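Local coordinates for protein putative phosphatase (Bacteroides thetaiotaomicron, PDB 3KYA) that is a putative phosphatase that binds zinc and joins an IPT/TIG domain to a beta-propeller, at residues A[29-34]-A[71-76]; A[101-106]-A[472-477]. All coordinates share one frame; numbering follows the deposited sequence. Where two conformers were deposited one is given.

Interaction 1: residues A[29-34]-A[71-76]. With EDO (1,2-ethanediol), chain D; EDO (1,2-ethanediol), chain C.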
ATOM      1  N   GLY A  29       9.811  -9.094 -12.649  1.00 14.41           N
ATOM      2  CA  GLY A  29       9.844  -7.912 -13.516  1.00 14.36           C
ATOM      3  C   GLY A  29      11.160  -7.154 -13.434  1.00 13.98           C
ATOM      4  O   GLY A  29      12.068  -7.542 -12.700  1.00 13.75           O
ATOM      5  N   ALA A  30      11.266  -6.083 -14.211  1.00 13.91           N
ATOM      6  CA  ALA A  30      12.456  -5.235 -14.200  1.00 14.60           C
ATOM      7  C   ALA A  30      12.771  -4.779 -12.782  1.00 14.75           C
ATOM      8  O   ALA A  30      11.870  -4.537 -12.000  1.00 14.74           O
ATOM      9  CB  ALA A  30      12.248  -4.032 -15.107  1.00 14.41           C
ATOM     10  N   TYR A  31      14.062  -4.661 -12.473  1.00 15.62           N
ATOM     11  CA  TYR A  31      14.577  -4.262 -11.157  1.00 15.99           C
ATOM     12  C   TYR A  31      14.533  -5.377 -10.096  1.00 16.51           C
ATOM     13  O   TYR A  31      14.988  -5.166  -8.980  1.00 16.97           O
ATOM     14  CB  TYR A  31      13.916  -2.966 -10.622  1.00 16.32           C
ATOM     15  CG  TYR A  31      14.178  -1.758 -11.511  1.00 15.80           C
ATOM     16  CD1 TYR A  31      13.354  -1.475 -12.602  1.00 15.68           C
ATOM     17  CD2 TYR A  31      15.266  -0.913 -11.265  1.00 16.53           C
ATOM     18  CE1 TYR A  31      13.595  -0.370 -13.421  1.00 15.54           C
ATOM     19  CE2 TYR A  31      15.520   0.196 -12.078  1.00 15.63           C
ATOM     20  CZ  TYR A  31      14.682   0.460 -13.164  1.00 15.45           C
ATOM     21  OH  TYR A  31      14.930   1.546 -13.985  1.00 15.25           O
ATOM     22  N   GLN A  32      13.977  -6.548 -10.430  1.00 16.71           N
ATOM     23  CA  GLN A  32      13.996  -7.695  -9.522  1.00 16.74           C
ATOM     24  C   GLN A  32      15.432  -8.155  -9.328  1.00 16.09           C
ATOM     25  O   GLN A  32      16.198  -8.215 -10.292  1.00 15.59           O
ATOM     26  CB  GLN A  32      13.193  -8.861 -10.118  1.00 17.16           C
ATOM     27  CG  GLN A  32      13.339 -10.225  -9.409  1.00 18.39           C
ATOM     28  CD  GLN A  32      12.647 -10.305  -8.050  1.00 19.20           C
ATOM     29  OE1 GLN A  32      13.243 -10.756  -7.044  1.00 19.18           O
ATOM     30  NE2 GLN A  32      11.388  -9.886  -8.012  1.00 17.54           N
ATOM     31  N   LYS A  33      15.789  -8.486  -8.091  1.00 15.28           N
ATOM     32  CA  LYS A  33      17.092  -9.057  -7.799  1.00 15.62           C
ATOM     33  C   LYS A  33      17.014 -10.547  -8.160  1.00 15.20           C
ATOM     34  O   LYS A  33      16.111 -11.258  -7.695  1.00 14.59           O
ATOM     35  CB  LYS A  33      17.426  -8.852  -6.335  1.00 16.52           C
ATOM     36  CG  LYS A  33      18.843  -9.110  -5.947  1.00 19.93           C
ATOM     37  CD  LYS A  33      19.124  -8.554  -4.539  1.00 23.89           C
ATOM     38  CE  LYS A  33      19.087  -7.007  -4.499  1.00 25.59           C
ATOM     39  NZ  LYS A  33      19.500  -6.398  -3.187  1.00 27.91           N
ATOM     40  N   LEU A  34      17.950 -11.009  -8.982  1.00 13.61           N
ATOM     41  CA  LEU A  34      18.000 -12.396  -9.446  1.00 13.90           C
ATOM     42  C   LEU A  34      19.283 -13.089  -8.992  1.00 13.66           C
ATOM     43  O   LEU A  34      20.390 -12.548  -9.136  1.00 13.79           O
ATOM     44  CB  LEU A  34      17.908 -12.438 -10.980  1.00 13.72           C
ATOM     45  CG  LEU A  34      17.999 -13.790 -11.678  1.00 14.29           C
ATOM     46  CD1 LEU A  34      16.737 -14.626 -11.387  1.00 12.50           C
ATOM     47  CD2 LEU A  34      18.198 -13.582 -13.181  1.00 15.54           C
ATOM     48  N   VAL A  71      17.334  -7.745 -12.809  1.00 12.20           N
ATOM     49  CA  VAL A  71      16.638  -7.999 -14.070  1.00 12.56           C
ATOM     50  C   VAL A  71      16.460  -6.682 -14.835  1.00 12.50           C
ATOM     51  O   VAL A  71      15.889  -5.729 -14.319  1.00 12.75           O
ATOM     52  CB  VAL A  71      15.268  -8.649 -13.842  1.00 12.33           C
ATOM     53  CG1 VAL A  71      14.484  -8.792 -15.159  1.00 11.61           C
ATOM     54  CG2 VAL A  71      15.442 -10.014 -13.137  1.00 14.34           C
ATOM     55  N   PRO A  72      16.932  -6.628 -16.084  1.00 12.56           N
ATOM     56  CA  PRO A  72      16.811  -5.367 -16.816  1.00 12.48           C
ATOM     57  C   PRO A  72      15.435  -5.121 -17.420  1.00 12.34           C
ATOM     58  O   PRO A  72      14.684  -6.082 -17.696  1.00 12.00           O
ATOM     59  CB  PRO A  72      17.835  -5.510 -17.942  1.00 12.62           C
ATOM     60  CG  PRO A  72      18.192  -6.952 -18.015  1.00 13.24           C
ATOM     61  CD  PRO A  72      17.682  -7.660 -16.825  1.00 12.53           C
ATOM     62  N   SER A  73      15.103  -3.849 -17.612  1.00 12.21           N
ATOM     63  CA  SER A  73      13.884  -3.489 -18.316  1.00 12.70           C
ATOM     64  C   SER A  73      13.922  -4.069 -19.733  1.00 13.05           C
ATOM     65  O   SER A  73      14.958  -4.037 -20.406  1.00 12.62           O
ATOM     66  CB  SER A  73      13.746  -1.966 -18.405  1.00 13.27           C
ATOM     67  OG  SER A  73      13.506  -1.405 -17.129  1.00 12.80           O
ATOM     68  N   GLY A  74      12.792  -4.611 -20.188  1.00 13.39           N
ATOM     69  CA  GLY A  74      12.690  -5.132 -21.539  1.00 13.28           C
ATOM     70  C   GLY A  74      13.360  -6.473 -21.811  1.00 13.70           C
ATOM     71  O   GLY A  74      13.691  -6.757 -22.953  1.00 14.06           O
ATOM     72  N   ALA A  75      13.533  -7.306 -20.784  1.00 13.37           N
ATOM     73  CA  ALA A  75      14.182  -8.612 -20.937  1.00 13.18           C
ATOM     74  C   ALA A  75      13.150  -9.682 -21.335  1.00 12.75           C
ATOM     75  O   ALA A  75      13.111 -10.764 -20.753  1.00 12.54           O
ATOM     76  CB  ALA A  75      14.890  -8.999 -19.652  1.00 13.29           C
ATOM     77  N   PHE A  76      12.367  -9.378 -22.360  1.00 13.05           N
ATOM     78  CA  PHE A  76      11.217 -10.209 -22.768  1.00 13.42           C
ATOM     79  C   PHE A  76      11.480 -11.702 -22.927  1.00 13.80           C
ATOM     80  O   PHE A  76      10.704 -12.507 -22.417  1.00 13.99           O
ATOM     81  CB  PHE A  76      10.585  -9.689 -24.069  1.00 13.55           C
ATOM     82  CG  PHE A  76      10.080  -8.282 -23.968  1.00 14.58           C
ATOM     83  CD1 PHE A  76       8.878  -8.009 -23.334  1.00 15.95           C
ATOM     84  CD2 PHE A  76      10.805  -7.231 -24.515  1.00 14.43           C
ATOM     85  CE1 PHE A  76       8.413  -6.703 -23.225  1.00 15.36           C
ATOM     86  CE2 PHE A  76      10.339  -5.916 -24.406  1.00 15.97           C
ATOM     87  CZ  PHE A  76       9.146  -5.662 -23.767  1.00 15.29           C
TER
HETATM   88  C1  EDO D   3      16.596  -1.588 -15.142  1.00 26.50           C
HETATM   89  O1  EDO D   3      17.051  -1.972 -16.451  1.00 25.33           O
HETATM   90  C2  EDO D   3      17.158  -2.490 -14.054  1.00 26.30           C
HETATM   91  O2  EDO D   3      18.581  -2.403 -14.020  1.00 28.10           O
HETATM   92  C1  EDO C   2       9.526  -2.054 -17.786  1.00 29.44           C
HETATM   93  O1  EDO C   2      10.478  -1.979 -18.854  1.00 28.17           O
HETATM   94  C2  EDO C   2       9.732  -0.910 -16.806  1.00 28.99           C
HETATM   95  O2  EDO C   2      10.952  -1.107 -16.084  1.00 29.92           O
HETATM   96  O   HOH W   1      14.475   1.096 -16.704  1.00 11.01           O
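V71 lies against the turn from G29 to Q32 and is held by its own backbone at both ends. Y31 N gives its hydrogen to V71 O at 2.8 Å (163° at the hydrogen), and V71 N returns a 2.8 Å bond to Q32 O, nearly straight at 171°. Starting at CB, the valine first meets the turn's carbonyl: V71 CB is 3.6 Å from G29 O. CG1, anti to the backbone N (chi1 175°), stays on the same group, 3.7 Å from G29 O. The other branch, CG2, turns to the far end of the turn, lying 3.4 Å from Q32 O and also meeting Q32 CB and L34 CB. An alanine here would keep the backbone bonds but, without CG1 and CG2, would probably leave a gap against G29 and beside Q32 CB and L34 CB. Beyond V71 the contact turns polar. A30 CB approaches S73 OG to 3.5 Å, and a water bridges S73 OG to Y31 OH. One of two ethanediols here, probably from the crystallisation liquor, lays its C1 over a face of the Y31 ring, 3.4 Å from Y31 CZ, and takes a hydrogen bond from S73 N. In the sheet of this immunoglobulin-like IPT/TIG domain, residues 29-32 turn the chain from strand 19-28 into strand 33-39. Residues 71-76, with a type II turn from P72 to A75, leave neighbouring strand 66-70, where C69 still pairs with L34. I52 of strand 48-52 touches L34, P72 and A75, while Y101 of strand 100-101 packs on A30, V71 and A75.

Interaction 2: residues A[101-106]-A[472-477]. With EDO (1,2-ethanediol), chain C.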
ATOM      1  N   TYR A 101       9.844 -13.266 -17.715  1.00 13.97           N
ATOM      2  CA  TYR A 101       9.783 -11.811 -17.574  1.00 13.92           C
ATOM      3  C   TYR A 101       8.348 -11.309 -17.486  1.00 14.48           C
ATOM      4  O   TYR A 101       7.540 -11.557 -18.389  1.00 14.75           O
ATOM      5  CB  TYR A 101      10.517 -11.146 -18.747  1.00 13.99           C
ATOM      6  CG  TYR A 101      10.522  -9.633 -18.693  1.00 14.15           C
ATOM      7  CD1 TYR A 101      11.435  -8.951 -17.879  1.00 13.98           C
ATOM      8  CD2 TYR A 101       9.617  -8.881 -19.441  1.00 13.40           C
ATOM      9  CE1 TYR A 101      11.437  -7.564 -17.797  1.00 13.73           C
ATOM     10  CE2 TYR A 101       9.622  -7.474 -19.370  1.00 13.58           C
ATOM     11  CZ  TYR A 101      10.532  -6.830 -18.546  1.00 13.43           C
ATOM     12  OH  TYR A 101      10.553  -5.440 -18.475  1.00 13.32           O
ATOM     13  N   GLU A 102       8.036 -10.606 -16.398  1.00 14.55           N
ATOM     14  CA  GLU A 102       6.707 -10.059 -16.175  1.00 15.10           C
ATOM     15  C   GLU A 102       6.691  -8.603 -16.668  1.00 14.58           C
ATOM     16  O   GLU A 102       7.388  -7.735 -16.119  1.00 13.88           O
ATOM     17  CB  GLU A 102       6.334 -10.117 -14.697  1.00 15.63           C
ATOM     18  CG  GLU A 102       6.243 -11.537 -14.132  1.00 18.81           C
ATOM     19  CD  GLU A 102       6.050 -11.566 -12.617  1.00 22.15           C
ATOM     20  OE1 GLU A 102       6.348 -10.551 -11.938  1.00 24.86           O
ATOM     21  OE2 GLU A 102       5.619 -12.621 -12.109  1.00 25.27           O
ATOM     22  N   LYS A 103       5.880  -8.350 -17.687  1.00 14.17           N
ATOM     23  CA  LYS A 103       5.822  -7.031 -18.305  1.00 14.44           C
ATOM     24  C   LYS A 103       5.174  -6.003 -17.391  1.00 14.51           C
ATOM     25  O   LYS A 103       4.275  -6.332 -16.614  1.00 14.10           O
ATOM     26  CB  LYS A 103       5.073  -7.094 -19.639  1.00 14.47           C
ATOM     27  CG  LYS A 103       5.769  -7.970 -20.673  1.00 16.23           C
ATOM     28  CD  LYS A 103       5.137  -7.846 -22.055  1.00 19.25           C
ATOM     29  CE  LYS A 103       3.774  -8.488 -22.130  1.00 21.56           C
ATOM     30  NZ  LYS A 103       3.857  -9.968 -21.952  1.00 24.55           N
ATOM     31  N   LYS A 104       5.625  -4.757 -17.513  1.00 14.07           N
ATOM     32  CA  LYS A 104       5.080  -3.647 -16.736  1.00 14.18           C
ATOM     33  C   LYS A 104       4.549  -2.515 -17.610  1.00 14.07           C
ATOM     34  O   LYS A 104       4.909  -2.380 -18.778  1.00 13.61           O
ATOM     35  CB  LYS A 104       6.164  -3.073 -15.806  1.00 14.03           C
ATOM     36  CG  LYS A 104       6.514  -3.967 -14.629  1.00 14.79           C
ATOM     37  CD  LYS A 104       7.669  -3.389 -13.803  1.00 16.81           C
ATOM     38  CE  LYS A 104       7.942  -4.243 -12.575  1.00 16.26           C
ATOM     39  NZ  LYS A 104       9.173  -3.779 -11.853  1.00 18.31           N
HETATM   40  N   MSE A 105       3.687  -1.699 -17.016  1.00 14.71           N
HETATM   41  CA  MSE A 105       3.221  -0.482 -17.656  1.00 15.06           C
HETATM   42  C   MSE A 105       4.437   0.447 -17.820  1.00 14.86           C
HETATM   43  O   MSE A 105       5.338   0.490 -16.955  1.00 15.41           O
HETATM   44  CB  MSE A 105       2.141   0.195 -16.810  1.00 15.60           C
HETATM   45  CG  MSE A 105       0.874  -0.623 -16.646  1.00 16.93           C
HETATM   46 SE   MSE A 105      -0.217  -0.577 -18.242  0.75 19.73          SE
HETATM   47  CE  MSE A 105      -1.311   0.989 -17.906  1.00 18.07           C
ATOM     48  N   VAL A 106       4.473   1.173 -18.932  1.00 13.42           N
ATOM     49  CA  VAL A 106       5.552   2.110 -19.206  1.00 12.87           C
ATOM     50  C   VAL A 106       5.006   3.402 -19.824  1.00 12.71           C
ATOM     51  O   VAL A 106       3.954   3.392 -20.462  1.00 12.26           O
ATOM     52  CB  VAL A 106       6.632   1.509 -20.143  1.00 13.22           C
ATOM     53  CG1 VAL A 106       7.367   0.347 -19.447  1.00 12.87           C
ATOM     54  CG2 VAL A 106       6.039   1.061 -21.507  1.00 12.49           C
ATOM     55  N   SER A 472       1.047   2.516 -20.935  1.00 12.39           N
ATOM     56  CA  SER A 472       0.520   1.246 -21.431  1.00 13.22           C
ATOM     57  C   SER A 472       1.534   0.141 -21.228  1.00 13.72           C
ATOM     58  O   SER A 472       2.705   0.411 -20.951  1.00 12.38           O
ATOM     59  CB  SER A 472       0.193   1.359 -22.919  1.00 13.27           C
ATOM     60  OG  SER A 472       1.342   1.695 -23.664  1.00 14.54           O
HETATM   61  N   MSE A 473       1.094  -1.101 -21.431  1.00 14.93           N
HETATM   62  CA  MSE A 473       1.958  -2.270 -21.242  0.50 15.59           C
HETATM   63  C   MSE A 473       3.111  -2.270 -22.233  1.00 15.90           C
HETATM   64  O   MSE A 473       2.900  -2.091 -23.434  1.00 15.98           O
HETATM   65  CB  MSE A 473       1.161  -3.568 -21.415  0.50 15.88           C
HETATM   66  CG  MSE A 473       0.090  -3.800 -20.370  0.50 16.77           C
HETATM   67 SE   MSE A 473       0.863  -3.943 -18.611  0.38 22.05          SE
HETATM   68  CE  MSE A 473       2.029  -5.452 -18.997  0.50 20.18           C
ATOM     69  N   GLU A 474       4.338  -2.474 -21.751  1.00 16.44           N
ATOM     70  CA  GLU A 474       5.476  -2.529 -22.671  1.00 17.45           C
ATOM     71  C   GLU A 474       5.296  -3.692 -23.665  1.00 19.26           C
ATOM     72  O   GLU A 474       4.651  -4.689 -23.348  1.00 18.01           O
ATOM     73  CB  GLU A 474       6.801  -2.664 -21.927  1.00 17.27           C
ATOM     74  CG  GLU A 474       6.895  -3.891 -21.059  1.00 16.42           C
ATOM     75  CD  GLU A 474       8.177  -3.950 -20.257  1.00 16.19           C
ATOM     76  OE1 GLU A 474       9.231  -3.485 -20.743  1.00 15.25           O
ATOM     77  OE2 GLU A 474       8.128  -4.500 -19.144  1.00 13.86           O
ATOM     78  N   GLN A 475       5.864  -3.540 -24.860  1.00 22.15           N
ATOM     79  CA  GLN A 475       5.752  -4.540 -25.917  1.00 25.04           C
ATOM     80  C   GLN A 475       7.092  -4.839 -26.533  1.00 26.87           C
ATOM     81  O   GLN A 475       7.931  -3.949 -26.686  1.00 26.53           O
ATOM     82  CB  GLN A 475       4.860  -4.040 -27.053  1.00 25.72           C
ATOM     83  CG  GLN A 475       3.437  -3.684 -26.678  1.00 28.74           C
ATOM     84  CD  GLN A 475       2.672  -3.085 -27.856  1.00 33.04           C
ATOM     85  OE1 GLN A 475       1.908  -2.123 -27.696  1.00 36.93           O
ATOM     86  NE2 GLN A 475       2.900  -3.628 -29.052  1.00 35.28           N
ATOM     87  N   GLU A 476       7.282  -6.099 -26.908  1.00 29.46           N
ATOM     88  CA  GLU A 476       8.483  -6.515 -27.600  1.00 31.92           C
ATOM     89  C   GLU A 476       8.321  -6.006 -29.036  1.00 33.82           C
ATOM     90  O   GLU A 476       7.383  -6.401 -29.730  1.00 34.36           O
ATOM     91  CB  GLU A 476       8.623  -8.030 -27.546  1.00 32.04           C
ATOM     92  CG  GLU A 476       9.956  -8.566 -28.052  1.00 33.44           C
ATOM     93  CD  GLU A 476      10.044 -10.078 -27.951  1.00 34.60           C
ATOM     94  OE1 GLU A 476       9.108 -10.699 -27.397  1.00 35.64           O
ATOM     95  OE2 GLU A 476      11.048 -10.651 -28.428  1.00 37.11           O
ATOM     96  N   GLU A 477       9.196  -5.096 -29.457  1.00 35.87           N
ATOM     97  CA  GLU A 477       9.112  -4.488 -30.803  1.00 37.21           C
ATOM     98  C   GLU A 477       9.373  -5.484 -31.927  1.00 37.26           C
ATOM     99  O   GLU A 477      10.338  -6.241 -31.877  1.00 38.03           O
ATOM    100  CB  GLU A 477      10.088  -3.305 -30.912  1.00 37.73           C
ATOM    101  CG  GLU A 477      11.579  -3.684 -30.805  1.00 39.83           C
ATOM    102  CD  GLU A 477      12.482  -2.486 -30.528  1.00 42.49           C
ATOM    103  OE1 GLU A 477      11.959  -1.375 -30.254  1.00 43.97           O
ATOM    104  OE2 GLU A 477      13.721  -2.665 -30.562  1.00 44.52           O
TER
HETATM  105  C1  EDO C   2       9.526  -2.054 -17.786  1.00 29.44           C
HETATM  106  O1  EDO C   2      10.478  -1.979 -18.854  1.00 28.17           O
HETATM  107  C2  EDO C   2       9.732  -0.910 -16.806  1.00 28.99           C
HETATM  108  O2  EDO C   2      10.952  -1.107 -16.084  1.00 29.92           O
HETATM  109  O   HOH W   2       9.031  -5.588 -16.008  1.00 12.43           O
HETATM  110  O   HOH W   3       3.192   3.590 -23.135  1.00  9.68           O
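Y101 and E474 reach toward each other tip to tip, the ring and carboxylate planes 65° apart, and this is the tight part of the contact. Y101 OH donates to E474 OE2 at 2.7 Å on the syn side, while K104 N, 3.0 Å from E474 OE2, comes to the anti side from the opposite face of the carboxylate plane. E474 CG lies between its own backbone N and carbonyl carbon (chi1 59°), which lays CG 3.4 Å from K104 O. The backbones answer in kind, E474 N bonding K104 O at 3.0 Å, so K104 holds the glutamate through both its amide and its carbonyl. Two donors on one oxygen would be expected to favour the charged carboxylate. E474 OE1 in turn takes a 2.7 Å hydrogen bond from O1 of an ethanediol that probably came from the crystallisation liquor. Next along, V106 and S472 form an antiparallel hydrogen-bonded pair, with V106 N to S472 O at 2.8 Å and S472 N to V106 O at 3.1 Å. This is the ring closure of a beta-propeller: strand 105-110, from the start of the propeller sequence, pairs with strand 467-473 at its end, completing the last blade. V106 CG2 rests on E474 CB. At the strand end a water joins V106 O to S472 OG. The K103 side is looser. K103 sends CD to 3.4 Å from E474 O, then bends so that its amine leads away. Selenomethionines M105 and M473 cross at about a right angle, but M473 was modelled in two conformers, so their touch is doubtful.

Interaction 1 is the more buried of the two and is built from turns of the IPT/TIG domain, with V71 taking the largest share of the buried surface and Y31 reaching to E439 and V440. Interaction 2 is a surface contact at the junction with the propeller; there a carboxylate and paired strands do the work. Their centres lie about 11 Å apart, and they join directly: K104 NZ probably hydrogen-bonds A30 O at 2.8 Å, and Y101 OH probably takes a 2.9 Å bond from G74 N. The ethanediol bound by E474 OE1 also lies against A30 and S73. F76, at the end of segment 71-76, lies edge-to-face with Y101 and packs on E474.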